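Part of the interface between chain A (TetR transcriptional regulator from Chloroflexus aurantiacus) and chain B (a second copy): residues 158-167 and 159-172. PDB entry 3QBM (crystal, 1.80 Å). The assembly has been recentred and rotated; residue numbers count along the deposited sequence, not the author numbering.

Chain A 158-167: ALLIIATMEG
Chain B (159-172) LLIIATMEGAVMLA

Close helix packing demands small residues at the crossing point, and this pair of helices from two copies of a TetR regulator is a compact example. Both stretches are helical throughout, with phi/psi near -62/-45, and their axes approach to 6.6 Å at 113° between N-to-C directions. The register is symmetric: T164(A) CA lies 4.1 Å from T164(B) CA, and G167(A) CA lies 3.9 Å from G167(B) CA.

Such proximity depends on glycine. An ideal CB on G167(A) would lie 1.6 Å from A163(B) O, and one on G167(B) equally close to A163(A) O. The bare CA atoms instead make nearly linear CA-H...O contacts, G167(A) CA to A163(B) O at 3.1 Å and G167(B) CA to A163(A) O at 3.2 Å. These carbonyls also accept the backbone hydrogen bonds from the glycine nitrogens of their own helices.

L171(B) covers the most surface of any residue here. Its CB points toward chain A, and its m,t rotamer places CD2 3.7 Å from I162(A) CG2 (m,t) and CD1 3.9 Å from A163(A) CB. The methyl of A163(A) is a knob in a hole formed by T164(B), G167(B), A168(B) and L171(B), with its CB 3.9 Å from A168(B) CB; alanine is small enough to enter without separating the backbones.

The threonines adopt chi1 m, letting each hydroxyl donate to the carbonyl four residues back: T164(A) OG1 to L160(A) O, 2.7 Å, and T164(B) OG1 to L160(B) O, 2.9 Å. One water bridges the pair, donating to T164(A) OG1 at 2.9 Å and T164(B) OG1 at 2.8 Å, so each threonine hydroxyl, buried in the contact, both donates a hydrogen bond and accepts one. In all, 505 Å² is buried between the stretches.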

# COMPACT_ATOMS: atom_id res chain seq x y z
N ALA A 158 -11.34 -8.52 -9.46
CA ALA A 158 -10.59 -8.92 -8.26
C ALA A 158 -9.44 -7.99 -8.00
O ALA A 158 -9.23 -7.54 -6.87
CB ALA A 158 -10.07 -10.36 -8.41
N LEU A 159 -8.67 -7.71 -9.04
CA LEU A 159 -7.54 -6.82 -8.88
C LEU A 159 -8.00 -5.39 -8.57
O LEU A 159 -7.34 -4.71 -7.80
CB LEU A 159 -6.64 -6.85 -10.10
CG LEU A 159 -5.92 -8.13 -10.41
CD1 LEU A 159 -5.31 -8.02 -11.82
CD2 LEU A 159 -4.83 -8.44 -9.44
N LEU A 160 -9.12 -4.92 -9.16
CA LEU A 160 -9.63 -3.58 -8.80
C LEU A 160 -10.00 -3.51 -7.31
O LEU A 160 -9.61 -2.56 -6.60
CB LEU A 160 -10.84 -3.24 -9.64
CG LEU A 160 -11.57 -1.95 -9.27
CD1 LEU A 160 -10.67 -0.73 -9.57
CD2 LEU A 160 -12.89 -1.89 -10.09
N ILE A 161 -10.77 -4.51 -6.86
CA ILE A 161 -11.19 -4.61 -5.47
C ILE A 161 -9.99 -4.64 -4.54
O ILE A 161 -9.94 -3.88 -3.59
CB ILE A 161 -12.01 -5.90 -5.23
CG1 ILE A 161 -13.43 -5.72 -5.76
CG2 ILE A 161 -12.00 -6.24 -3.73
CD1 ILE A 161 -14.22 -7.08 -5.86
N ILE A 162 -9.01 -5.50 -4.80
CA ILE A 162 -7.83 -5.60 -3.93
C ILE A 162 -7.02 -4.31 -3.86
O ILE A 162 -6.63 -3.87 -2.76
CB ILE A 162 -6.92 -6.79 -4.33
CG1 ILE A 162 -7.70 -8.08 -4.16
CG2 ILE A 162 -5.61 -6.79 -3.50
CD1 ILE A 162 -7.03 -9.31 -4.91
N ALA A 163 -6.80 -3.70 -5.01
CA ALA A 163 -6.06 -2.44 -5.12
C ALA A 163 -6.80 -1.37 -4.33
O ALA A 163 -6.19 -0.67 -3.49
CB ALA A 163 -5.92 -1.97 -6.59
N THR A 164 -8.09 -1.24 -4.58
CA THR A 164 -8.87 -0.18 -3.91
C THR A 164 -8.89 -0.30 -2.41
O THR A 164 -8.66 0.71 -1.69
CB THR A 164 -10.31 -0.17 -4.44
OG1 THR A 164 -10.26 -0.02 -5.87
CG2 THR A 164 -11.11 1.01 -3.83
N MSE A 165 -9.19 -1.50 -1.94
CA MSE A 165 -9.36 -1.73 -0.51
C MSE A 165 -8.01 -1.64 0.21
O MSE A 165 -7.93 -1.00 1.26
CB MSE A 165 -10.10 -3.05 -0.22
CG MSE A 165 -11.54 -3.10 -0.70
SE MSE A 165 -12.67 -1.50 -0.45
CE MSE A 165 -12.78 -1.48 1.49
N GLU A 166 -6.94 -2.19 -0.36
CA GLU A 166 -5.64 -2.11 0.27
C GLU A 166 -5.12 -0.68 0.29
O GLU A 166 -4.55 -0.26 1.30
CB GLU A 166 -4.61 -3.04 -0.39
CG GLU A 166 -4.82 -4.50 -0.11
CD GLU A 166 -4.42 -4.92 1.29
OE1 GLU A 166 -4.53 -4.12 2.25
OE2 GLU A 166 -3.99 -6.06 1.42
N GLY A 167 -5.30 0.07 -0.82
CA GLY A 167 -4.96 1.51 -0.84
C GLY A 167 -5.73 2.33 0.22
O GLY A 167 -5.19 3.21 0.90
N LEU B 159 -9.88 11.01 -2.40
CA LEU B 159 -9.51 9.87 -1.53
C LEU B 159 -9.68 8.55 -2.29
O LEU B 159 -8.83 7.65 -2.16
CB LEU B 159 -10.34 9.86 -0.24
CG LEU B 159 -10.03 10.97 0.79
CD1 LEU B 159 -10.99 10.92 1.95
CD2 LEU B 159 -8.63 10.85 1.29
N LEU B 160 -10.74 8.44 -3.09
CA LEU B 160 -10.92 7.24 -3.95
C LEU B 160 -9.77 7.07 -4.97
O LEU B 160 -9.20 5.99 -5.07
CB LEU B 160 -12.26 7.25 -4.66
CG LEU B 160 -12.57 6.08 -5.61
CD1 LEU B 160 -12.62 4.79 -4.83
CD2 LEU B 160 -13.88 6.34 -6.41
N ILE B 161 -9.42 8.14 -5.67
CA ILE B 161 -8.31 8.09 -6.65
C ILE B 161 -6.99 7.66 -5.98
O ILE B 161 -6.28 6.72 -6.44
CB ILE B 161 -8.12 9.49 -7.31
CG1 ILE B 161 -9.30 9.78 -8.21
CG2 ILE B 161 -6.77 9.54 -8.07
CD1 ILE B 161 -9.35 11.20 -8.74
N ILE B 162 -6.68 8.30 -4.85
CA ILE B 162 -5.42 8.03 -4.17
C ILE B 162 -5.40 6.58 -3.67
O ILE B 162 -4.44 5.89 -3.89
CB ILE B 162 -5.12 9.06 -3.04
CG1 ILE B 162 -4.98 10.45 -3.66
CG2 ILE B 162 -3.85 8.68 -2.18
CD1 ILE B 162 -5.25 11.64 -2.67
N ALA B 163 -6.48 6.10 -3.05
CA ALA B 163 -6.52 4.74 -2.53
C ALA B 163 -6.36 3.71 -3.66
O ALA B 163 -5.51 2.80 -3.59
CB ALA B 163 -7.82 4.49 -1.75
N THR B 164 -7.14 3.88 -4.70
CA THR B 164 -7.13 2.96 -5.83
C THR B 164 -5.79 2.91 -6.53
O THR B 164 -5.28 1.85 -6.78
CB THR B 164 -8.27 3.29 -6.85
OG1 THR B 164 -9.55 3.38 -6.17
CG2 THR B 164 -8.33 2.23 -7.94
N MSE B 165 -5.22 4.06 -6.86
CA MSE B 165 -4.00 4.06 -7.62
C MSE B 165 -2.85 3.56 -6.77
O MSE B 165 -2.04 2.77 -7.30
CB MSE B 165 -3.72 5.44 -8.23
CG MSE B 165 -4.82 5.90 -9.24
SE MSE B 165 -5.30 4.63 -10.64
CE MSE B 165 -3.64 4.35 -11.56
N GLU B 166 -2.77 3.96 -5.50
CA GLU B 166 -1.69 3.47 -4.64
C GLU B 166 -1.79 2.01 -4.35
O GLU B 166 -0.78 1.32 -4.30
CB GLU B 166 -1.57 4.28 -3.33
CG GLU B 166 -1.04 5.73 -3.54
CD GLU B 166 0.46 5.78 -3.88
OE1 GLU B 166 1.01 4.82 -4.51
OE2 GLU B 166 1.10 6.75 -3.48
N GLY B 167 -3.00 1.49 -4.11
CA GLY B 167 -3.15 0.05 -3.95
C GLY B 167 -2.69 -0.73 -5.19
O GLY B 167 -2.11 -1.83 -5.09
N ALA B 168 -2.98 -0.18 -6.36
CA ALA B 168 -2.56 -0.77 -7.63
C ALA B 168 -1.05 -0.72 -7.80
O ALA B 168 -0.44 -1.66 -8.33
CB ALA B 168 -3.28 -0.11 -8.79
N VAL B 169 -0.42 0.37 -7.34
CA VAL B 169 1.06 0.45 -7.33
C VAL B 169 1.62 -0.67 -6.46
O VAL B 169 2.58 -1.32 -6.85
CB VAL B 169 1.58 1.83 -6.81
CG1 VAL B 169 3.05 1.77 -6.40
CG2 VAL B 169 1.30 2.96 -7.84
N MSE B 170 1.05 -0.88 -5.27
CA MSE B 170 1.44 -2.01 -4.43
C MSE B 170 1.32 -3.34 -5.17
O MSE B 170 2.28 -4.16 -5.20
CB MSE B 170 0.58 -2.08 -3.16
CG MSE B 170 0.93 -3.22 -2.21
SE MSE B 170 0.17 -4.86 -2.55
CE MSE B 170 -1.73 -4.39 -2.27
N LEU B 171 0.17 -3.57 -5.80
CA LEU B 171 -0.06 -4.83 -6.48
C LEU B 171 0.88 -5.07 -7.66
O LEU B 171 1.34 -6.20 -7.87
CB LEU B 171 -1.51 -4.96 -6.96
CG LEU B 171 -2.61 -5.27 -5.97
CD1 LEU B 171 -3.97 -5.33 -6.71
CD2 LEU B 171 -2.37 -6.60 -5.18
N ALA B 172 1.17 -4.01 -8.40
CA ALA B 172 1.99 -4.11 -9.61
C ALA B 172 3.42 -4.54 -9.30
O ALA B 172 4.03 -5.27 -10.09
CB ALA B 172 1.97 -2.80 -10.38
O HOH W 1 -11.85 2.06 -7.08